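Local structure of reducing end xylose-releasing exo-oligoxylanase (Bacillus halodurans, 1WU4) at residues 60-65 with 356-361. The protein hydrolyses xylooligosaccharides of three or more units with inversion of anomeric configuration, releasing xylose from the reducing end. The protein carries 1 engineered substitution. Sequence-based numbering, arbitrary orientation.
Sequences LDTGNL and NRRYYD
D61 lies against the ring of Y359: its CA sits over one face, 3.8 Å from the ring centroid, a CH-pi contact. The D61 carboxylate, its CG anti to the backbone N (chi1 178°), reaches along the CD2-CE2 side of the ring, its plane turned 31° from the ring's, with CG 3.4 Å from Y359 CD2. Beside it, T62 OG1 takes a weak hydrogen bond from Y359 N (3.3 Å) in helix 358-372. T62 CG2 rests over one face of the R358 guanidinium, 3.4 Å from NH2, while the polar end of R358 is held by the carbonyls of G355 and K47.

Behind the ring contact, D61 organises its own loop: OD1 accepts from N64 N (3.0 Å), an Asx motif, and OD2 separately from N64 ND2 (3.0 Å). An alanine at D61 would probably leave N64 without these acceptors and its side chain free to turn, and uncover part of the Y359 ring. Y359 OH hydrogen-bonds OE1 of E70, probably the proton donor; packed against Y359 through D61 and T62, the loop between strands 56-59 and 67-68 probably belongs to the second shell, helping to orient the tyrosine beside that acid of this (alpha/alpha)6 barrel.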
loop_
_atom_site.group_PDB
_atom_site.type_symbol
_atom_site.label_atom_id
_atom_site.label_comp_id
_atom_site.label_asym_id
_atom_site.label_seq_id
_atom_site.Cartn_x
_atom_site.Cartn_y
_atom_site.Cartn_z
ATOM N N LEU A 60 -7.011 12.812 -5.593
ATOM C CA LEU A 60 -8.270 13.080 -4.927
ATOM C C LEU A 60 -9.067 11.827 -4.629
ATOM O O LEU A 60 -9.264 10.986 -5.508
ATOM C CB LEU A 60 -9.117 14.012 -5.797
ATOM C CG LEU A 60 -10.498 14.408 -5.274
ATOM C CD1 LEU A 60 -10.349 15.368 -4.103
ATOM C CD2 LEU A 60 -11.298 15.060 -6.395
ATOM N N ASP A 61 -9.502 11.684 -3.379
ATOM C CA ASP A 61 -10.347 10.557 -3.032
ATOM C C ASP A 61 -11.657 11.069 -3.607
ATOM O O ASP A 61 -12.407 11.785 -2.941
ATOM C CB ASP A 61 -10.480 10.381 -1.520
ATOM C CG ASP A 61 -11.395 9.227 -1.151
ATOM O OD1 ASP A 61 -12.443 9.071 -1.813
ATOM O OD2 ASP A 61 -11.075 8.482 -0.203
ATOM N N THR A 62 -11.898 10.732 -4.866
ATOM C CA THR A 62 -13.086 11.176 -5.579
ATOM C C THR A 62 -14.403 10.950 -4.842
ATOM O O THR A 62 -15.339 11.738 -4.979
ATOM C CB THR A 62 -13.157 10.502 -6.959
ATOM O OG1 THR A 62 -13.088 9.080 -6.798
ATOM C CG2 THR A 62 -11.993 10.956 -7.830
ATOM N N GLY A 63 -14.473 9.884 -4.053
ATOM C CA GLY A 63 -15.698 9.587 -3.332
ATOM C C GLY A 63 -15.944 10.412 -2.081
ATOM O O GLY A 63 -17.079 10.800 -1.805
ATOM N N ASN A 64 -14.888 10.682 -1.323
ATOM C CA ASN A 64 -15.014 11.452 -0.091
ATOM C C ASN A 64 -14.677 12.929 -0.269
ATOM O O ASN A 64 -14.726 13.706 0.685
ATOM C CB ASN A 64 -14.125 10.836 0.990
ATOM C CG ASN A 64 -14.569 9.438 1.378
ATOM O OD1 ASN A 64 -15.684 9.244 1.864
ATOM N ND2 ASN A 64 -13.702 8.457 1.161
ATOM N N LEU A 65 -14.339 13.308 -1.498
ATOM C CA LEU A 65 -14.000 14.687 -1.822
ATOM C C LEU A 65 -12.912 15.274 -0.926
ATOM O O LEU A 65 -13.015 16.411 -0.467
ATOM C CB LEU A 65 -15.252 15.568 -1.762
ATOM C CG LEU A 65 -16.355 15.216 -2.765
ATOM C CD1 LEU A 65 -17.510 16.196 -2.614
ATOM C CD2 LEU A 65 -15.799 15.259 -4.182
ATOM N N ASN A 356 -17.716 8.514 -9.470
ATOM C CA ASN A 356 -17.221 9.298 -8.343
ATOM C C ASN A 356 -16.422 8.510 -7.312
ATOM O O ASN A 356 -15.712 9.105 -6.502
ATOM C CB ASN A 356 -18.387 9.990 -7.634
ATOM C CG ASN A 356 -19.240 10.812 -8.580
ATOM O OD1 ASN A 356 -18.723 11.595 -9.375
ATOM N ND2 ASN A 356 -20.554 10.646 -8.491
ATOM N N ARG A 357 -16.531 7.185 -7.324
ATOM C CA ARG A 357 -15.798 6.372 -6.353
ATOM C C ARG A 357 -14.725 5.471 -6.957
ATOM O O ARG A 357 -14.427 4.402 -6.429
ATOM C CB ARG A 357 -16.786 5.544 -5.533
ATOM C CG ARG A 357 -17.486 6.368 -4.467
ATOM C CD ARG A 357 -18.659 5.637 -3.843
ATOM N NE ARG A 357 -19.158 6.331 -2.658
ATOM C CZ ARG A 357 -19.538 7.606 -2.630
ATOM N NH1 ARG A 357 -19.977 8.144 -1.499
ATOM N NH2 ARG A 357 -19.478 8.348 -3.727
ATOM N N ARG A 358 -14.126 5.934 -8.048
ATOM C CA ARG A 358 -13.084 5.189 -8.744
ATOM C C ARG A 358 -11.745 5.160 -7.995
ATOM O O ARG A 358 -10.950 4.240 -8.168
ATOM C CB ARG A 358 -12.873 5.797 -10.132
ATOM C CG ARG A 358 -12.560 7.291 -10.106
ATOM C CD ARG A 358 -12.404 7.860 -11.506
ATOM N NE ARG A 358 -12.052 9.277 -11.494
ATOM C CZ ARG A 358 -12.870 10.257 -11.123
ATOM N NH1 ARG A 358 -14.108 9.989 -10.728
ATOM N NH2 ARG A 358 -12.448 11.512 -11.152
ATOM N N TYR A 359 -11.512 6.165 -7.156
ATOM C CA TYR A 359 -10.264 6.310 -6.405
ATOM C C TYR A 359 -9.574 5.081 -5.796
ATOM O O TYR A 359 -8.501 4.681 -6.256
ATOM C CB TYR A 359 -10.456 7.363 -5.304
ATOM C CG TYR A 359 -9.344 7.407 -4.274
ATOM C CD1 TYR A 359 -8.067 7.869 -4.601
ATOM C CD2 TYR A 359 -9.568 6.960 -2.971
ATOM C CE1 TYR A 359 -7.040 7.882 -3.651
ATOM C CE2 TYR A 359 -8.553 6.970 -2.018
ATOM C CZ TYR A 359 -7.295 7.429 -2.364
ATOM O OH TYR A 359 -6.295 7.421 -1.417
ATOM N N TYR A 360 -10.165 4.498 -4.757
ATOM C CA TYR A 360 -9.541 3.362 -4.077
ATOM C C TYR A 360 -9.301 2.159 -4.977
ATOM O O TYR A 360 -8.201 1.605 -5.009
ATOM C CB TYR A 360 -10.373 2.953 -2.855
ATOM C CG TYR A 360 -9.699 1.933 -1.956
ATOM C CD1 TYR A 360 -8.472 2.207 -1.345
ATOM C CD2 TYR A 360 -10.298 0.703 -1.702
ATOM C CE1 TYR A 360 -7.860 1.274 -0.500
ATOM C CE2 TYR A 360 -9.700 -0.233 -0.863
ATOM C CZ TYR A 360 -8.484 0.057 -0.264
ATOM O OH TYR A 360 -7.898 -0.865 0.577
ATOM N N ASP A 361 -10.332 1.759 -5.710
ATOM C CA ASP A 361 -10.225 0.620 -6.610
ATOM C C ASP A 361 -9.112 0.809 -7.621
ATOM O O ASP A 361 -8.322 -0.099 -7.867
ATOM C CB ASP A 361 -11.534 0.425 -7.367
ATOM C CG ASP A 361 -12.693 0.174 -6.446
ATOM O OD1 ASP A 361 -13.042 -1.004 -6.243
ATOM O OD2 ASP A 361 -13.236 1.160 -5.913
#